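Side-chain contacts in cellulosomal-scaffolding protein A (Clostridium thermocellum, PDB 4B9F), which probably organises the catalytic subunits of the cellulosome and, through its family 3a carbohydrate-binding module, attaches the complex to cellulose: residues A[6-11]-A[16-21]; A[20-25]-A[92-97]. One frame throughout, in Å; residues are numbered along the deposited sequence.

Interaction 1 (A[6-11]-A[16-21]); sequences FYNSNP and NSINPQ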
loop_
_atom_site.group_PDB
_atom_site.type_symbol
_atom_site.label_atom_id
_atom_site.label_comp_id
_atom_site.label_asym_id
_atom_site.label_seq_id
_atom_site.Cartn_x
_atom_site.Cartn_y
_atom_site.Cartn_z
ATOM N N PHE A 6 1.032 8.247 -2.906
ATOM C CA PHE A 6 -0.010 7.263 -3.091
ATOM C C PHE A 6 -1.035 7.717 -4.123
ATOM O O PHE A 6 -1.285 8.911 -4.266
ATOM C CB PHE A 6 -0.738 7.042 -1.756
ATOM C CG PHE A 6 -1.830 6.043 -1.871
ATOM C CD1 PHE A 6 -1.531 4.696 -1.832
ATOM C CD2 PHE A 6 -3.140 6.438 -2.124
ATOM C CE1 PHE A 6 -2.507 3.754 -2.028
ATOM C CE2 PHE A 6 -4.134 5.501 -2.318
ATOM C CZ PHE A 6 -3.817 4.153 -2.278
ATOM N N TYR A 7 -1.631 6.758 -4.830
ATOM C CA TYR A 7 -2.910 6.987 -5.509
ATOM C C TYR A 7 -3.550 5.650 -5.856
ATOM O O TYR A 7 -2.875 4.612 -5.853
ATOM C CB TYR A 7 -2.777 7.866 -6.766
ATOM C CG TYR A 7 -2.126 7.213 -7.976
ATOM C CD1 TYR A 7 -0.794 6.815 -7.948
ATOM C CD2 TYR A 7 -2.834 7.054 -9.168
ATOM C CE1 TYR A 7 -0.188 6.238 -9.074
ATOM C CE2 TYR A 7 -2.241 6.479 -10.287
ATOM C CZ TYR A 7 -0.922 6.073 -10.239
ATOM O OH TYR A 7 -0.341 5.513 -11.362
ATOM N N ASN A 8 -4.852 5.679 -6.133
ATOM C CA ASN A 8 -5.566 4.514 -6.675
ATOM C C ASN A 8 -5.592 4.621 -8.183
ATOM O O ASN A 8 -6.018 5.642 -8.725
ATOM C CB ASN A 8 -6.998 4.472 -6.154
ATOM C CG ASN A 8 -7.063 4.105 -4.694
ATOM O OD1 ASN A 8 -6.911 4.963 -3.823
ATOM N ND2 ASN A 8 -7.250 2.822 -4.410
ATOM N N SER A 9 -5.144 3.584 -8.877
ATOM C CA SER A 9 -5.063 3.694 -10.329
ATOM C C SER A 9 -6.427 3.612 -11.008
ATOM O O SER A 9 -6.624 4.203 -12.078
ATOM C CB SER A 9 -4.108 2.650 -10.895
ATOM O OG SER A 9 -4.563 1.350 -10.580
ATOM N N ASN A 10 -7.366 2.888 -10.401
ATOM C CA ASN A 10 -8.710 2.765 -10.972
ATOM C C ASN A 10 -9.736 3.450 -10.086
ATOM O O ASN A 10 -9.984 3.013 -8.969
ATOM C CB ASN A 10 -9.083 1.306 -11.210
ATOM C CG ASN A 10 -9.133 0.505 -9.944
ATOM O OD1 ASN A 10 -8.264 0.640 -9.081
ATOM N ND2 ASN A 10 -10.165 -0.334 -9.811
ATOM N N PRO A 11 -10.320 4.548 -10.579
ATOM C CA PRO A 11 -11.167 5.377 -9.720
ATOM C C PRO A 11 -12.660 5.052 -9.732
ATOM O O PRO A 11 -13.392 5.743 -9.034
ATOM C CB PRO A 11 -10.947 6.777 -10.290
ATOM C CG PRO A 11 -10.704 6.550 -11.734
ATOM C CD PRO A 11 -9.942 5.249 -11.820
ATOM N N ASN A 16 -14.577 -4.524 -8.925
ATOM C CA ASN A 16 -14.239 -5.794 -8.288
ATOM C C ASN A 16 -12.757 -5.926 -7.933
ATOM O O ASN A 16 -12.315 -6.963 -7.454
ATOM C CB ASN A 16 -14.753 -6.998 -9.093
ATOM C CG ASN A 16 -14.060 -7.167 -10.439
ATOM O OD1 ASN A 16 -12.990 -6.622 -10.691
ATOM N ND2 ASN A 16 -14.671 -7.959 -11.304
ATOM N N SER A 17 -11.991 -4.875 -8.187
ATOM C CA SER A 17 -10.595 -4.870 -7.804
ATOM C C SER A 17 -10.219 -3.496 -7.297
ATOM O O SER A 17 -10.659 -2.477 -7.833
ATOM C CB SER A 17 -9.709 -5.241 -8.993
ATOM O OG SER A 17 -10.114 -6.481 -9.549
ATOM N N ILE A 18 -9.410 -3.485 -6.249
ATOM C CA ILE A 18 -8.854 -2.253 -5.698
ATOM C C ILE A 18 -7.347 -2.266 -5.961
ATOM O O ILE A 18 -6.691 -3.294 -5.802
ATOM C CB ILE A 18 -9.202 -2.108 -4.204
ATOM C CG1 ILE A 18 -10.719 -1.909 -4.075
ATOM C CG2 ILE A 18 -8.477 -0.910 -3.579
ATOM C CD1 ILE A 18 -11.266 -1.944 -2.660
ATOM N N ASN A 19 -6.810 -1.127 -6.391
ATOM C CA ASN A 19 -5.445 -1.064 -6.904
ATOM C C ASN A 19 -4.643 0.054 -6.261
ATOM O O ASN A 19 -4.415 1.103 -6.867
ATOM C CB ASN A 19 -5.456 -0.884 -8.425
ATOM C CG ASN A 19 -6.100 -2.049 -9.139
ATOM O OD1 ASN A 19 -7.326 -2.181 -9.168
ATOM N ND2 ASN A 19 -5.276 -2.917 -9.700
ATOM N N PRO A 20 -4.213 -0.160 -5.014
ATOM C CA PRO A 20 -3.428 0.857 -4.309
ATOM C C PRO A 20 -2.021 0.947 -4.897
ATOM O O PRO A 20 -1.343 -0.075 -5.027
ATOM C CB PRO A 20 -3.397 0.339 -2.862
ATOM C CG PRO A 20 -3.628 -1.126 -2.985
ATOM C CD PRO A 20 -4.438 -1.374 -4.214
ATOM N N GLN A 21 -1.591 2.159 -5.242
ATOM C CA GLN A 21 -0.232 2.393 -5.735
ATOM C C GLN A 21 0.538 3.183 -4.686
ATOM O O GLN A 21 0.131 4.288 -4.329
ATOM C CB GLN A 21 -0.251 3.198 -7.040
ATOM C CG GLN A 21 -1.322 2.777 -8.032
ATOM C CD GLN A 21 -1.002 1.480 -8.730
ATOM O OE1 GLN A 21 0.035 1.354 -9.390
ATOM N NE2 GLN A 21 -1.902 0.510 -8.609
HETATM O O HOH W 1 -8.594 1.243 -6.514
#

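Interaction 2 (A[20-25]-A[92-97]); sequences PQFKVT and LEISFT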
loop_
_atom_site.group_PDB
_atom_site.type_symbol
_atom_site.label_atom_id
_atom_site.label_comp_id
_atom_site.label_asym_id
_atom_site.label_seq_id
_atom_site.Cartn_x
_atom_site.Cartn_y
_atom_site.Cartn_z
ATOM N N PRO A 20 -4.213 -0.160 -5.014
ATOM C CA PRO A 20 -3.428 0.857 -4.309
ATOM C C PRO A 20 -2.021 0.947 -4.897
ATOM O O PRO A 20 -1.343 -0.075 -5.027
ATOM C CB PRO A 20 -3.397 0.339 -2.862
ATOM C CG PRO A 20 -3.628 -1.126 -2.985
ATOM C CD PRO A 20 -4.438 -1.374 -4.214
ATOM N N GLN A 21 -1.591 2.159 -5.242
ATOM C CA GLN A 21 -0.232 2.393 -5.735
ATOM C C GLN A 21 0.538 3.183 -4.686
ATOM O O GLN A 21 0.131 4.288 -4.329
ATOM C CB GLN A 21 -0.251 3.198 -7.040
ATOM C CG GLN A 21 -1.322 2.777 -8.032
ATOM C CD GLN A 21 -1.002 1.480 -8.730
ATOM O OE1 GLN A 21 0.035 1.354 -9.390
ATOM N NE2 GLN A 21 -1.902 0.510 -8.609
ATOM N N PHE A 22 1.637 2.620 -4.183
ATOM C CA PHE A 22 2.459 3.288 -3.179
ATOM C C PHE A 22 3.835 3.604 -3.731
ATOM O O PHE A 22 4.411 2.807 -4.486
ATOM C CB PHE A 22 2.683 2.380 -1.965
ATOM C CG PHE A 22 1.537 2.314 -0.990
ATOM C CD1 PHE A 22 0.543 1.362 -1.131
ATOM C CD2 PHE A 22 1.499 3.163 0.114
ATOM C CE1 PHE A 22 -0.498 1.274 -0.209
ATOM C CE2 PHE A 22 0.471 3.080 1.031
ATOM C CZ PHE A 22 -0.526 2.135 0.873
ATOM N N LYS A 23 4.395 4.732 -3.308
ATOM C CA LYS A 23 5.807 5.011 -3.556
ATOM C C LYS A 23 6.412 5.544 -2.273
ATOM O O LYS A 23 5.972 6.576 -1.757
ATOM C CB LYS A 23 6.004 6.015 -4.695
ATOM C CG LYS A 23 7.481 6.270 -5.022
ATOM C CD LYS A 23 7.687 6.808 -6.432
ATOM C CE LYS A 23 6.949 8.101 -6.659
ATOM N NZ LYS A 23 7.426 8.744 -7.922
ATOM N N VAL A 24 7.412 4.842 -1.754
ATOM C CA VAL A 24 8.004 5.198 -0.470
ATOM C C VAL A 24 9.456 5.586 -0.697
ATOM O O VAL A 24 10.228 4.816 -1.279
ATOM C CB VAL A 24 7.938 4.007 0.511
ATOM C CG1 VAL A 24 8.554 4.388 1.861
ATOM C CG2 VAL A 24 6.505 3.522 0.675
ATOM N N THR A 25 9.829 6.782 -0.251
ATOM C CA THR A 25 11.173 7.293 -0.477
ATOM C C THR A 25 11.899 7.461 0.852
ATOM O O THR A 25 11.344 8.015 1.800
ATOM C CB THR A 25 11.126 8.652 -1.210
ATOM O OG1 THR A 25 10.420 8.502 -2.450
ATOM C CG2 THR A 25 12.532 9.168 -1.479
ATOM N N LEU A 92 -5.701 -3.424 4.158
ATOM C CA LEU A 92 -4.660 -4.212 3.541
ATOM C C LEU A 92 -3.344 -3.773 4.158
ATOM O O LEU A 92 -3.043 -2.572 4.232
ATOM C CB LEU A 92 -4.633 -3.953 2.039
ATOM C CG LEU A 92 -3.379 -4.416 1.293
ATOM C CD1 LEU A 92 -3.353 -5.934 1.163
ATOM C CD2 LEU A 92 -3.281 -3.763 -0.081
ATOM N N GLU A 93 -2.574 -4.738 4.641
ATOM C CA GLU A 93 -1.229 -4.475 5.103
ATOM C C GLU A 93 -0.252 -5.039 4.099
ATOM O O GLU A 93 -0.262 -6.249 3.830
ATOM C CB GLU A 93 -0.980 -5.119 6.458
ATOM C CG GLU A 93 0.385 -4.762 7.015
ATOM C CD GLU A 93 0.865 -5.728 8.074
ATOM O OE1 GLU A 93 1.198 -6.884 7.721
ATOM O OE2 GLU A 93 0.920 -5.326 9.255
ATOM N N ILE A 94 0.564 -4.160 3.527
ATOM C CA ILE A 94 1.610 -4.560 2.603
ATOM C C ILE A 94 2.902 -4.693 3.397
ATOM O O ILE A 94 3.239 -3.818 4.203
ATOM C CB ILE A 94 1.762 -3.546 1.437
ATOM C CG1 ILE A 94 0.502 -3.570 0.560
ATOM C CG2 ILE A 94 3.003 -3.876 0.612
ATOM C CD1 ILE A 94 0.477 -2.509 -0.529
ATOM N N SER A 95 3.609 -5.791 3.165
ATOM C CA SER A 95 4.900 -6.037 3.790
ATOM C C SER A 95 5.879 -6.601 2.757
ATOM O O SER A 95 5.511 -6.830 1.591
ATOM C CB SER A 95 4.751 -6.985 4.988
ATOM O OG SER A 95 4.186 -8.217 4.577
ATOM N N PHE A 96 7.119 -6.822 3.189
ATOM C CA PHE A 96 8.203 -7.194 2.280
ATOM C C PHE A 96 8.997 -8.336 2.876
ATOM O O PHE A 96 9.279 -8.343 4.082
ATOM C CB PHE A 96 9.134 -6.004 2.033
ATOM C CG PHE A 96 8.419 -4.789 1.536
ATOM C CD1 PHE A 96 7.824 -3.896 2.424
ATOM C CD2 PHE A 96 8.312 -4.542 0.174
ATOM C CE1 PHE A 96 7.128 -2.790 1.969
ATOM C CE2 PHE A 96 7.625 -3.421 -0.293
ATOM C CZ PHE A 96 7.036 -2.546 0.611
ATOM N N THR A 97 9.379 -9.285 2.029
ATOM C CA THR A 97 10.143 -10.438 2.484
ATOM C C THR A 97 11.596 -10.089 2.777
ATOM O O THR A 97 12.282 -10.817 3.491
ATOM C CB THR A 97 10.095 -11.586 1.469
ATOM O OG1 THR A 97 10.673 -11.153 0.232
ATOM C CG2 THR A 97 8.653 -12.039 1.233
#

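Interaction 1 (A[6-11]-A[16-21])
Strands 2-8 and 20-26 are antiparallel neighbours in one sheet of the carbohydrate-binding module's beta-sandwich, and this contact spans their last hydrogen-bonded pair and the diverging chains beyond it. Tyr-7 and Gln-21 form that pair: Tyr-7 N reaches Gln-21 O at 3.1 Å, and Gln-21 N returns to Tyr-7 O at 2.8 Å. On the same face of the sheet, Gln-21 CG sits over one face of the Tyr-7 ring, 4.0 Å from its centroid and offset toward the rim, a CH-pi contact. The opposite face carries Asn-8 and Pro-20; here Pro-20 CB meets the edge of the Phe-6 ring, 3.6 Å from CE1. Past the strand ends, Asn-19 O is gripped twice, by Ser-9 N and by Gln-21 NE2, the latter coming from above the carbonyl plane. The bend of Gln-21 at chi2 (-74°) folds its amide back to make this bond. A water accepts from both Asn-8 ND2 and Asn-19 N, each at 3.0 Å, while Asn-8 OD1 accepts from Lys-130 N. Farthest out, Asn-10 ND2 donates to Ser-17 O at 3.0 Å, the acceptor lying in the plane of the Asn-10 amide.

Interaction 2 (A[20-25]-A[92-97])
With chi1 at -79°, Phe-22 places CG anti to its carbonyl carbon, and Ile-94, with CG1 in the same relation and chi2 extended at 174°, sends its CD1 methyl out to meet the ring. That methyl is 3.9 Å from Phe-22 CD1 and equally 3.9 Å from Phe-22 CE1, so it rests against one ring bond and not a single atom. Its approach to the ring is oblique. The second touching pair lies two residues back along each strand. Leu-92 CD2 comes to 3.9 Å from Pro-20 CG, the two side chains crossing at about a right angle, with CG the atom of the proline ring nearest the facing strand. All four residues are buried and their CB atoms point across the gap, whereas the backbones remain well apart: the CA atoms of Pro-20 and Leu-92 are 9.4 Å from each other. This spacing, with purely apolar side-chain contacts, is the geometry of facing sheets in a beta-sandwich core. Around the pairs, Phe-6 meets the Phe-22 ring edge-to-face, and Val-4 of strand 2-8 touches it as well. On the other side of the gap, Phe-78 and Val-74 of strand 74-85 pack on Leu-92 and Ile-94 respectively, while strand 20-26 is hydrogen-bonded within its own sheet to strands 2-8 and 106-115.

In the fold
Strand 20-26 is common to both contacts, which share Pro-20 and Gln-21 and have centres about 13 Å apart. Interaction 1 joins the strand to its neighbour within a sheet; interaction 2 joins it to strand 88-96 of the facing sheet. The aromatic core connects them directly, Phe-6 CE1 lying 3.7 Å from Phe-22 CE1. Interaction 2 is the deeper, its centre about 4 Å from that of the chain, against about 10 Å for interaction 1. The bound calcium ion is nearer to interaction 1: it lies about 6 Å from the side chain of Ile-18, but about 12 Å from that of Leu-92.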